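Local coordinates for mannosylglycerate hydrolase MGH1-like glycoside hydrolase domain-containing protein (Thermus thermophilus HB8, PDB 4WVA) that hydrolyses mannosylglycerate, a solute made under osmotic stress, into mannose and glycerate, and can also split glucosylglycerate, at residues R5-A8 and V9-L12; A145-P148 and Y149-L153; R200-D203 and Y204-L208; E364-D368 and Y369-A373. All blocks are in the same frame, centred on the assembly; numbering follows the deposited sequence.

Contact 1. Residues R5-A8 and V9-L12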
loop_
_atom_site.group_PDB
_atom_site.type_symbol
_atom_site.label_atom_id
_atom_site.label_comp_id
_atom_site.label_asym_id
_atom_site.label_seq_id
_atom_site.Cartn_x
_atom_site.Cartn_y
_atom_site.Cartn_z
ATOM N N ARG A 5 -30.543 24.156 6.618
ATOM C CA ARG A 5 -31.000 22.753 6.719
ATOM C C ARG A 5 -32.493 22.658 6.437
ATOM O O ARG A 5 -32.962 21.718 5.789
ATOM C CB ARG A 5 -30.666 22.165 8.087
ATOM C CG ARG A 5 -29.178 21.925 8.320
ATOM C CD ARG A 5 -28.884 21.400 9.718
ATOM N NE ARG A 5 -29.517 20.112 9.987
ATOM C CZ ARG A 5 -29.006 18.934 9.652
ATOM N NH1 ARG A 5 -27.840 18.846 9.041
ATOM N NH2 ARG A 5 -29.680 17.828 9.944
ATOM N N THR A 6 -33.240 23.643 6.917
ATOM C CA THR A 6 -34.681 23.679 6.690
ATOM C C THR A 6 -34.995 23.801 5.204
ATOM O O THR A 6 -35.826 23.073 4.658
ATOM C CB THR A 6 -35.304 24.859 7.468
ATOM O OG1 THR A 6 -35.103 24.625 8.863
ATOM C CG2 THR A 6 -36.807 24.962 7.190
ATOM N N LYS A 7 -34.296 24.709 4.540
ATOM C CA LYS A 7 -34.464 24.885 3.104
ATOM C C LYS A 7 -34.020 23.647 2.322
ATOM O O LYS A 7 -34.640 23.315 1.306
ATOM C CB LYS A 7 -33.723 26.129 2.640
ATOM C CG LYS A 7 -34.266 27.415 3.280
ATOM C CD LYS A 7 -35.679 27.778 2.838
ATOM C CE LYS A 7 -35.792 28.015 1.338
ATOM N NZ LYS A 7 -37.161 28.467 0.934
ATOM N N ALA A 8 -32.963 22.974 2.783
ATOM C CA ALA A 8 -32.494 21.739 2.110
ATOM C C ALA A 8 -33.537 20.625 2.170
ATOM O O ALA A 8 -33.744 19.891 1.192
ATOM C CB ALA A 8 -31.185 21.256 2.716
ATOM N N VAL A 9 -34.174 20.465 3.328
ATOM C CA VAL A 9 -35.216 19.473 3.483
ATOM C C VAL A 9 -36.379 19.782 2.534
ATOM O O VAL A 9 -36.924 18.869 1.919
ATOM C CB VAL A 9 -35.722 19.360 4.946
ATOM C CG1 VAL A 9 -36.968 18.503 5.036
ATOM C CG2 VAL A 9 -34.639 18.798 5.853
ATOM N N GLU A 10 -36.740 21.056 2.398
ATOM C CA GLU A 10 -37.789 21.463 1.468
ATOM C C GLU A 10 -37.467 21.028 0.030
ATOM O O GLU A 10 -38.342 20.503 -0.679
ATOM C CB GLU A 10 -38.008 22.978 1.544
ATOM C CG GLU A 10 -39.050 23.500 0.580
ATOM C CD GLU A 10 -39.061 25.014 0.488
ATOM O OE1 GLU A 10 -38.606 25.695 1.453
ATOM O OE2 GLU A 10 -39.536 25.510 -0.570
ATOM N N VAL A 11 -36.218 21.212 -0.388
ATOM C CA VAL A 11 -35.802 20.808 -1.740
ATOM C C VAL A 11 -35.956 19.306 -1.926
ATOM O O VAL A 11 -36.500 18.853 -2.944
ATOM C CB VAL A 11 -34.351 21.243 -2.059
ATOM C CG1 VAL A 11 -33.867 20.616 -3.371
ATOM C CG2 VAL A 11 -34.253 22.761 -2.094
ATOM N N LEU A 12 -35.479 18.521 -0.961
ATOM C CA LEU A 12 -35.573 17.061 -1.086
ATOM C C LEU A 12 -37.022 16.605 -1.123
ATOM O O LEU A 12 -37.387 15.763 -1.939
ATOM C CB LEU A 12 -34.818 16.353 0.025
ATOM C CG LEU A 12 -33.293 16.500 0.009
ATOM C CD1 LEU A 12 -32.663 15.622 1.073
ATOM C CD2 LEU A 12 -32.717 16.186 -1.373
#
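The carboxylate of Glu-10 is the flat group that meets a partner across this turn of helix 4-15. Lys-7 NZ approaches Glu-10 OE1 on its syn side, 28° out of the carboxylate plane. The two side chains lie alongside each other and point the same way. Lys-7 NZ stands 3.2 Å from Glu-10 OE1, a hydrogen-bonded salt bridge. Lys-7 gets there by folding its chain at chi2 and chi3, which lays CE 3.6 Å from Glu-10 OE1. Glu-10 is extended instead, its CG opposite the backbone N (chi1 178°). A glutamine here would probably leave the Lys-7 ammonium without its charged mate. The backbone carries the usual i to i+4 bonds, such as Val-9 N to Arg-5 O at 3.0 Å. Val-9 CG2 also comes within 3.4 Å of Arg-5 O. Ala-8, Val-11 and Leu-12 carry the buried side and touch Ala-412 and Leu-416 of helix 409-418. Arg-5 reaches Leu-416 O, Thr-419 and Gln-45. The helix is thus amphipathic: its apolar side packs on helix 409-418, while an i to i+3 ion pair joins neighbouring turns on a more exposed side.

Contact 2. Residues A145-P148 and Y149-L153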
loop_
_atom_site.group_PDB
_atom_site.type_symbol
_atom_site.label_atom_id
_atom_site.label_comp_id
_atom_site.label_asym_id
_atom_site.label_seq_id
_atom_site.Cartn_x
_atom_site.Cartn_y
_atom_site.Cartn_z
ATOM N N ALA A 145 -17.811 -6.600 -18.340
ATOM C CA ALA A 145 -18.106 -5.846 -19.545
ATOM C C ALA A 145 -17.022 -4.822 -19.891
ATOM O O ALA A 145 -16.775 -4.524 -21.068
ATOM C CB ALA A 145 -19.452 -5.167 -19.398
ATOM N N ARG A 146 -16.391 -4.240 -18.869
ATOM C CA ARG A 146 -15.558 -3.062 -19.076
ATOM C C ARG A 146 -14.082 -3.226 -18.695
ATOM O O ARG A 146 -13.326 -2.273 -18.797
ATOM C CB ARG A 146 -16.152 -1.854 -18.345
ATOM C CG ARG A 146 -17.607 -1.599 -18.704
ATOM C CD ARG A 146 -17.766 -1.198 -20.161
ATOM N NE ARG A 146 -19.144 -0.754 -20.456
ATOM C CZ ARG A 146 -19.613 0.458 -20.179
ATOM N NH1 ARG A 146 -18.838 1.365 -19.615
ATOM N NH2 ARG A 146 -20.878 0.774 -20.470
ATOM N N ASP A 147 -13.676 -4.430 -18.303
ATOM C CA ASP A 147 -12.269 -4.724 -18.055
ATOM C C ASP A 147 -11.906 -6.101 -18.625
ATOM O O ASP A 147 -11.462 -6.983 -17.885
ATOM C CB ASP A 147 -11.960 -4.646 -16.558
ATOM C CG ASP A 147 -10.480 -4.794 -16.256
ATOM O OD1 ASP A 147 -9.654 -4.500 -17.152
ATOM O OD2 ASP A 147 -10.172 -5.190 -15.117
ATOM N N PRO A 148 -12.065 -6.264 -19.945
ATOM C CA PRO A 148 -11.808 -7.551 -20.606
ATOM C C PRO A 148 -10.336 -7.982 -20.565
ATOM O O PRO A 148 -10.053 -9.187 -20.665
ATOM C CB PRO A 148 -12.266 -7.299 -22.051
ATOM C CG PRO A 148 -12.195 -5.836 -22.243
ATOM C CD PRO A 148 -12.586 -5.270 -20.897
ATOM N N TYR A 149 -9.416 -7.023 -20.446
ATOM C CA TYR A 149 -7.973 -7.327 -20.378
ATOM C C TYR A 149 -7.477 -7.506 -18.938
ATOM O O TYR A 149 -6.261 -7.588 -18.721
ATOM C CB TYR A 149 -7.152 -6.236 -21.080
ATOM C CG TYR A 149 -7.351 -6.168 -22.587
ATOM C CD1 TYR A 149 -6.808 -7.147 -23.420
ATOM C CD2 TYR A 149 -8.056 -5.117 -23.174
ATOM C CE1 TYR A 149 -6.979 -7.089 -24.799
ATOM C CE2 TYR A 149 -8.235 -5.046 -24.552
ATOM C CZ TYR A 149 -7.691 -6.042 -25.358
ATOM O OH TYR A 149 -7.860 -5.985 -26.722
ATOM N N ARG A 150 -8.398 -7.574 -17.966
ATOM C CA ARG A 150 -8.077 -7.914 -16.574
ATOM C C ARG A 150 -7.066 -6.937 -15.960
ATOM O O ARG A 150 -6.161 -7.327 -15.194
ATOM C CB ARG A 150 -7.537 -9.340 -16.502
ATOM C CG ARG A 150 -8.472 -10.367 -17.115
ATOM C CD ARG A 150 -7.977 -11.763 -16.809
ATOM N NE ARG A 150 -6.712 -12.031 -17.488
ATOM C CZ ARG A 150 -5.936 -13.084 -17.245
ATOM N NH1 ARG A 150 -6.286 -13.985 -16.331
ATOM N NH2 ARG A 150 -4.792 -13.224 -17.910
ATOM N N THR A 151 -7.238 -5.672 -16.288
ATOM C CA THR A 151 -6.318 -4.626 -15.876
ATOM C C THR A 151 -6.517 -4.144 -14.451
ATOM O O THR A 151 -5.594 -3.559 -13.866
ATOM C CB THR A 151 -6.399 -3.376 -16.790
ATOM O OG1 THR A 151 -7.658 -2.698 -16.612
ATOM C CG2 THR A 151 -6.210 -3.741 -18.252
ATOM N N GLY A 152 -7.722 -4.315 -13.908
ATOM C CA GLY A 152 -8.086 -3.680 -12.636
ATOM C C GLY A 152 -8.713 -2.300 -12.784
ATOM O O GLY A 152 -9.224 -1.733 -11.793
ATOM N N LEU A 153 -8.684 -1.752 -14.001
ATOM C CA LEU A 153 -9.326 -0.478 -14.332
ATOM C C LEU A 153 -10.500 -0.717 -15.257
ATOM O O LEU A 153 -10.426 -1.566 -16.148
ATOM C CB LEU A 153 -8.333 0.455 -15.016
ATOM C CG LEU A 153 -7.200 0.933 -14.123
ATOM C CD1 LEU A 153 -6.016 1.382 -14.955
ATOM C CD2 LEU A 153 -7.675 2.055 -13.214
HETATM O O HOH W 1 -9.559 -4.296 -19.862
#
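Asp-147 and Thr-151 meet through the carboxylate of the first, which gathers the backbone that follows it. The two oxygens take three bonds from the following residues. Asp-147 OD1 accepts from Thr-151 N at 2.8 Å, on its syn side and 16° out of the carboxylate plane. It also accepts from Thr-151 OG1 at 2.7 Å, but this hydroxyl comes from above the plane, 44° out. Asp-147 OD2 takes Gly-152 N on its syn side at 2.9 Å. The side chain reaches these donors because CG lies opposite the backbone N (chi1 -174°), beside the carbonyl carbon. An alanine at Asp-147 is likely to leave the N-H groups of Thr-151 and Gly-152 without their acceptors and the turn less firmly held.

Helix 121-146 has just ended here, and a type I beta turn runs from Asp-147 to Arg-150. It is closed by Arg-150 N to Asp-147 O, 3.1 Å. Thr-151 then makes an ST turn: its OG1 accepts from Leu-153 N at 3.0 Å while donating to Asp-147. Pro-148 and Tyr-149 fill the turn corners. Pro-148 CG comes within 4.3 Å of Tyr-149 CD2, and both side chains touch Tyr-225 of helix 221-227. A water is a further donor to Asp-147 OD1 and accepts from Tyr-149 N, 2.8 Å away, tying the carboxylate to the corner as well. The end of Arg-150 meets the second subunit, with a salt bridge from NE to Asp-258 and a cation-pi contact with Tyr-260 of that subunit.

Contact 3. Residues R200-D203 and Y204-L208; sequences RKED and YDRYL
Lys-201 and Asp-205, with Asp-203 and Tyr-207, pair across the first turns of helix 201-216, whose N-cap residue is Arg-200. Lys-201 NZ donates to the syn lone pair of Asp-205 OD2 at 2.8 Å, a salt bridge. Asp-205 OD1 has a second partner in Tyr-185. The Lys-201 chain runs extended from a CG opposite its backbone N (chi1 173°) and bends only at its end (chi4 -63°), which turns NZ to the carboxylate.

Asp-203 folds back toward the start of the helix. Its OD2 takes Arg-200 N at 2.8 Å through the anti lone pair. The same side chain lies alongside Tyr-207 and points the same way, the carboxylate and ring planes 24° apart. Asp-203 O sits over one face of the Tyr-207 ring, 3.2 Å above it and toward the rim. A water bridges the two polar ends: it donates to Asp-203 OD1 at 2.7 Å and is hydrogen-bonded to Tyr-207 OH. Arg-206 turns its guanidinium edge to the backbone, with NH1 donating to Glu-202 O at 2.9 Å. The oxygen lies almost in the guanidinium plane, and the backbone bond it also accepts from Arg-206 N is weak.

Tyr-204 OH is hydrogen-bonded to Arg-198, probably a substrate-binding residue, and the side chain of Tyr-207 is about 4 Å from that of Asp-165, the probable proton donor. Asp-203 accepting the N-cap backbone N-H is one half of a capping box, without the reciprocal bond from Arg-200, and this helix start adjoins the GH63 active site.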
loop_
_atom_site.group_PDB
_atom_site.type_symbol
_atom_site.label_atom_id
_atom_site.label_comp_id
_atom_site.label_asym_id
_atom_site.label_seq_id
_atom_site.Cartn_x
_atom_site.Cartn_y
_atom_site.Cartn_z
ATOM N N ARG A 200 -22.251 22.023 -25.424
ATOM C CA ARG A 200 -22.559 22.624 -26.724
ATOM C C ARG A 200 -23.196 21.646 -27.690
ATOM O O ARG A 200 -23.262 20.446 -27.448
ATOM C CB ARG A 200 -21.287 23.177 -27.331
ATOM C CG ARG A 200 -20.686 24.297 -26.525
ATOM C CD ARG A 200 -19.434 24.807 -27.196
ATOM N NE ARG A 200 -18.620 25.635 -26.306
ATOM C CZ ARG A 200 -18.405 26.940 -26.441
ATOM N NH1 ARG A 200 -18.935 27.622 -27.451
ATOM N NH2 ARG A 200 -17.627 27.574 -25.567
ATOM N N LYS A 201 -23.665 22.165 -28.822
ATOM C CA LYS A 201 -24.215 21.306 -29.856
ATOM C C LYS A 201 -23.256 20.182 -30.277
ATOM O O LYS A 201 -23.672 19.046 -30.491
ATOM C CB LYS A 201 -24.574 22.146 -31.092
ATOM C CG LYS A 201 -25.007 21.298 -32.274
ATOM C CD LYS A 201 -25.445 22.165 -33.446
ATOM C CE LYS A 201 -25.984 21.318 -34.590
ATOM N NZ LYS A 201 -24.950 20.409 -35.156
ATOM N N GLU A 202 -21.986 20.520 -30.426
ATOM C CA GLU A 202 -20.981 19.577 -30.925
ATOM C C GLU A 202 -20.780 18.440 -29.929
ATOM O O GLU A 202 -20.536 17.298 -30.304
ATOM C CB GLU A 202 -19.655 20.303 -31.161
ATOM C CG GLU A 202 -19.665 21.293 -32.329
ATOM C CD GLU A 202 -20.474 22.561 -32.070
ATOM O OE1 GLU A 202 -20.633 22.977 -30.895
ATOM O OE2 GLU A 202 -20.976 23.137 -33.062
ATOM N N ASP A 203 -20.926 18.761 -28.649
ATOM C CA ASP A 203 -20.920 17.729 -27.599
ATOM C C ASP A 203 -22.121 16.802 -27.719
ATOM O O ASP A 203 -21.976 15.578 -27.832
ATOM C CB ASP A 203 -20.934 18.366 -26.208
ATOM C CG ASP A 203 -19.759 19.255 -25.965
ATOM O OD1 ASP A 203 -18.625 18.773 -26.032
ATOM O OD2 ASP A 203 -19.966 20.440 -25.710
ATOM N N TYR A 204 -23.327 17.369 -27.711
ATOM C CA TYR A 204 -24.515 16.541 -27.837
ATOM C C TYR A 204 -24.555 15.706 -29.111
ATOM O O TYR A 204 -25.008 14.577 -29.083
ATOM C CB TYR A 204 -25.807 17.348 -27.701
ATOM C CG TYR A 204 -26.380 17.309 -26.301
ATOM C CD1 TYR A 204 -27.434 16.469 -25.967
ATOM C CD2 TYR A 204 -25.872 18.139 -25.325
ATOM C CE1 TYR A 204 -27.949 16.455 -24.672
ATOM C CE2 TYR A 204 -26.368 18.127 -24.036
ATOM C CZ TYR A 204 -27.406 17.304 -23.714
ATOM O OH TYR A 204 -27.893 17.323 -22.418
ATOM N N ASP A 205 -24.070 16.254 -30.226
ATOM C CA ASP A 205 -24.029 15.480 -31.466
ATOM C C ASP A 205 -23.286 14.163 -31.260
ATOM O O ASP A 205 -23.734 13.096 -31.686
ATOM C CB ASP A 205 -23.334 16.281 -32.569
ATOM C CG ASP A 205 -24.220 17.370 -33.165
ATOM O OD1 ASP A 205 -25.439 17.408 -32.877
ATOM O OD2 ASP A 205 -23.677 18.199 -33.927
ATOM N N ARG A 206 -22.160 14.254 -30.561
ATOM C CA ARG A 206 -21.309 13.098 -30.295
ATOM C C ARG A 206 -21.872 12.207 -29.176
ATOM O O ARG A 206 -21.800 10.993 -29.276
ATOM C CB ARG A 206 -19.874 13.577 -30.053
ATOM C CG ARG A 206 -19.270 14.164 -31.331
ATOM C CD ARG A 206 -18.055 15.035 -31.134
ATOM N NE ARG A 206 -17.524 15.407 -32.445
ATOM C CZ ARG A 206 -18.027 16.372 -33.218
ATOM N NH1 ARG A 206 -19.048 17.116 -32.802
ATOM N NH2 ARG A 206 -17.496 16.601 -34.427
ATOM N N TYR A 207 -22.490 12.792 -28.144
ATOM C CA TYR A 207 -23.237 12.000 -27.166
ATOM C C TYR A 207 -24.277 11.090 -27.857
ATOM O O TYR A 207 -24.418 9.912 -27.526
ATOM C CB TYR A 207 -23.956 12.873 -26.097
ATOM C CG TYR A 207 -23.120 13.861 -25.283
ATOM C CD1 TYR A 207 -21.726 13.754 -25.181
ATOM C CD2 TYR A 207 -23.744 14.902 -24.570
ATOM C CE1 TYR A 207 -20.985 14.667 -24.440
ATOM C CE2 TYR A 207 -23.008 15.823 -23.837
ATOM C CZ TYR A 207 -21.628 15.702 -23.765
ATOM O OH TYR A 207 -20.908 16.624 -23.035
ATOM N N LEU A 208 -25.035 11.665 -28.798
ATOM C CA LEU A 208 -26.102 10.930 -29.473
ATOM C C LEU A 208 -25.564 9.914 -30.474
ATOM O O LEU A 208 -26.067 8.797 -30.557
ATOM C CB LEU A 208 -27.123 11.892 -30.118
ATOM C CG LEU A 208 -28.307 12.263 -29.215
ATOM C CD1 LEU A 208 -29.215 11.062 -29.004
ATOM C CD2 LEU A 208 -27.868 12.819 -27.873
HETATM O O HOH W 2 -27.261 18.087 -34.872
HETATM O O HOH W 3 -18.375 16.916 -24.042
#

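Contact 4. Residues E364-D368 and Y369-A373; sequences EGFRD and YGFAA
Phe-371 N donates to Phe-366 O at 2.9 Å, and Gly-370 N to Arg-367 O at 3.0 Å. These two bonds define the Schellman motif that ends helix 356-368. Gly-370 is its C-prime residue, at positive phi (87°), where a beta carbon would collide with the carbonyl oxygen of Tyr-369. One turn back, Arg-367 grips Asp-368 side-on. Its NE and NH2 both reach Asp-368 OD1 from the same face, NE at 2.7 Å. Arg-367 NH2 also makes a salt bridge with Glu-364 OE1, its hydrogen bond weak. Asp-368 OD2 turns to Arg-279 of the third subunit, so the cluster reaches across a subunit interface.

Packing follows the reversal of the chain. The Phe-366 ring sends its edge toward the face of Phe-371 in an offset T-shaped pair, centroids 5.9 Å apart and planes at 78°. Phe-366 CD1 lies 3.9 Å from Phe-371 CB. Tyr-369 lies with Gly-365 O at its ring edge, near the ring plane, 3.3 Å from Tyr-369 CD1. Its hydroxyl is held by Pro-311 O, and its ring stacks on His-312 of the third subunit. Phe-371 packs on helix 313-327. Phe-366 packs on helix 305-308 and on helix 372-389, which begins just after the turn.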
loop_
_atom_site.group_PDB
_atom_site.type_symbol
_atom_site.label_atom_id
_atom_site.label_comp_id
_atom_site.label_asym_id
_atom_site.label_seq_id
_atom_site.Cartn_x
_atom_site.Cartn_y
_atom_site.Cartn_z
ATOM N N GLU A 364 -13.550 14.821 2.053
ATOM C CA GLU A 364 -13.462 13.520 2.724
ATOM C C GLU A 364 -12.054 12.935 2.544
ATOM O O GLU A 364 -11.442 12.492 3.507
ATOM C CB GLU A 364 -14.523 12.555 2.180
ATOM C CG GLU A 364 -15.899 12.777 2.779
ATOM C CD GLU A 364 -16.067 12.122 4.131
ATOM O OE1 GLU A 364 -15.477 11.041 4.341
ATOM O OE2 GLU A 364 -16.837 12.639 4.969
ATOM N N GLY A 365 -11.571 12.920 1.303
ATOM C CA GLY A 365 -10.251 12.351 0.999
ATOM C C GLY A 365 -9.144 13.121 1.692
ATOM O O GLY A 365 -8.264 12.527 2.322
ATOM N N PHE A 366 -9.179 14.448 1.604
ATOM C CA PHE A 366 -8.141 15.232 2.251
ATOM C C PHE A 366 -8.139 15.032 3.762
ATOM O O PHE A 366 -7.062 14.922 4.371
ATOM C CB PHE A 366 -8.219 16.712 1.881
ATOM C CG PHE A 366 -7.523 17.062 0.592
ATOM C CD1 PHE A 366 -6.165 16.766 0.409
ATOM C CD2 PHE A 366 -8.192 17.722 -0.423
ATOM C CE1 PHE A 366 -5.521 17.092 -0.758
ATOM C CE2 PHE A 366 -7.540 18.069 -1.593
ATOM C CZ PHE A 366 -6.201 17.759 -1.761
ATOM N N ARG A 367 -9.323 14.960 4.369
ATOM C CA ARG A 367 -9.439 14.686 5.808
ATOM C C ARG A 367 -8.762 13.376 6.146
ATOM O O ARG A 367 -8.022 13.287 7.132
ATOM C CB ARG A 367 -10.911 14.662 6.240
ATOM C CG ARG A 367 -11.151 14.481 7.739
ATOM C CD ARG A 367 -11.109 13.032 8.234
ATOM N NE ARG A 367 -11.790 12.129 7.305
ATOM C CZ ARG A 367 -13.105 11.912 7.254
ATOM N NH1 ARG A 367 -13.930 12.506 8.117
ATOM N NH2 ARG A 367 -13.598 11.082 6.332
ATOM N N ASP A 368 -9.003 12.359 5.332
ATOM C CA ASP A 368 -8.473 11.030 5.596
ATOM C C ASP A 368 -6.935 11.038 5.558
ATOM O O ASP A 368 -6.290 10.204 6.209
ATOM C CB ASP A 368 -8.986 10.032 4.556
ATOM C CG ASP A 368 -10.472 9.741 4.674
ATOM O OD1 ASP A 368 -11.092 10.015 5.733
ATOM O OD2 ASP A 368 -11.033 9.191 3.686
ATOM N N TYR A 369 -6.362 11.962 4.790
ATOM C CA TYR A 369 -4.904 12.099 4.675
ATOM C C TYR A 369 -4.325 13.137 5.644
ATOM O O TYR A 369 -3.142 13.456 5.574
ATOM C CB TYR A 369 -4.502 12.387 3.206
ATOM C CG TYR A 369 -4.482 11.114 2.376
ATOM C CD1 TYR A 369 -5.630 10.635 1.777
ATOM C CD2 TYR A 369 -3.329 10.341 2.265
ATOM C CE1 TYR A 369 -5.645 9.445 1.079
ATOM C CE2 TYR A 369 -3.331 9.135 1.576
ATOM C CZ TYR A 369 -4.481 8.705 0.958
ATOM O OH TYR A 369 -4.523 7.542 0.248
ATOM N N GLY A 370 -5.136 13.652 6.563
ATOM C CA GLY A 370 -4.633 14.610 7.572
ATOM C C GLY A 370 -4.630 16.070 7.186
ATOM O O GLY A 370 -4.189 16.913 7.979
ATOM N N PHE A 371 -5.163 16.389 6.001
ATOM C CA PHE A 371 -5.197 17.758 5.489
ATOM C C PHE A 371 -6.487 18.438 5.950
ATOM O O PHE A 371 -7.399 18.721 5.171
ATOM C CB PHE A 371 -5.035 17.756 3.971
ATOM C CG PHE A 371 -3.664 17.312 3.531
ATOM C CD1 PHE A 371 -3.430 16.007 3.141
ATOM C CD2 PHE A 371 -2.600 18.200 3.556
ATOM C CE1 PHE A 371 -2.151 15.597 2.759
ATOM C CE2 PHE A 371 -1.326 17.793 3.180
ATOM C CZ PHE A 371 -1.105 16.494 2.789
ATOM N N ALA A 372 -6.552 18.698 7.248
ATOM C CA ALA A 372 -7.786 19.175 7.877
ATOM C C ALA A 372 -8.173 20.578 7.404
ATOM O O ALA A 372 -9.362 20.870 7.200
ATOM C CB ALA A 372 -7.635 19.152 9.394
ATOM N N ALA A 373 -7.179 21.446 7.226
ATOM C CA ALA A 373 -7.438 22.832 6.813
ATOM C C ALA A 373 -8.048 22.883 5.425
ATOM O O ALA A 373 -9.006 23.614 5.174
ATOM C CB ALA A 373 -6.155 23.648 6.849
#

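In the fold
All four contacts are local, within short runs of chain, and none touches another. They follow in series and are spread widely over the (alpha/alpha)6-barrel enzyme. Contacts 1 and 2 lie on opposite sides of the chain's centre, with centres 41 Å apart; contacts 3 and 4 do so too, at 37 Å. The nearest pair, contacts 2 and 3, still leave about 12 Å between nearest atoms. Contact 3 comes closest to the active site. In contact 1, the side chain of Val-11 is about 11 Å from that of Glu-393, the probable proton acceptor. Contact 4 lies away from these sites, near a bound MPD, probably from the crystallisation liquor, and contacts 2 and 4 each face another subunit.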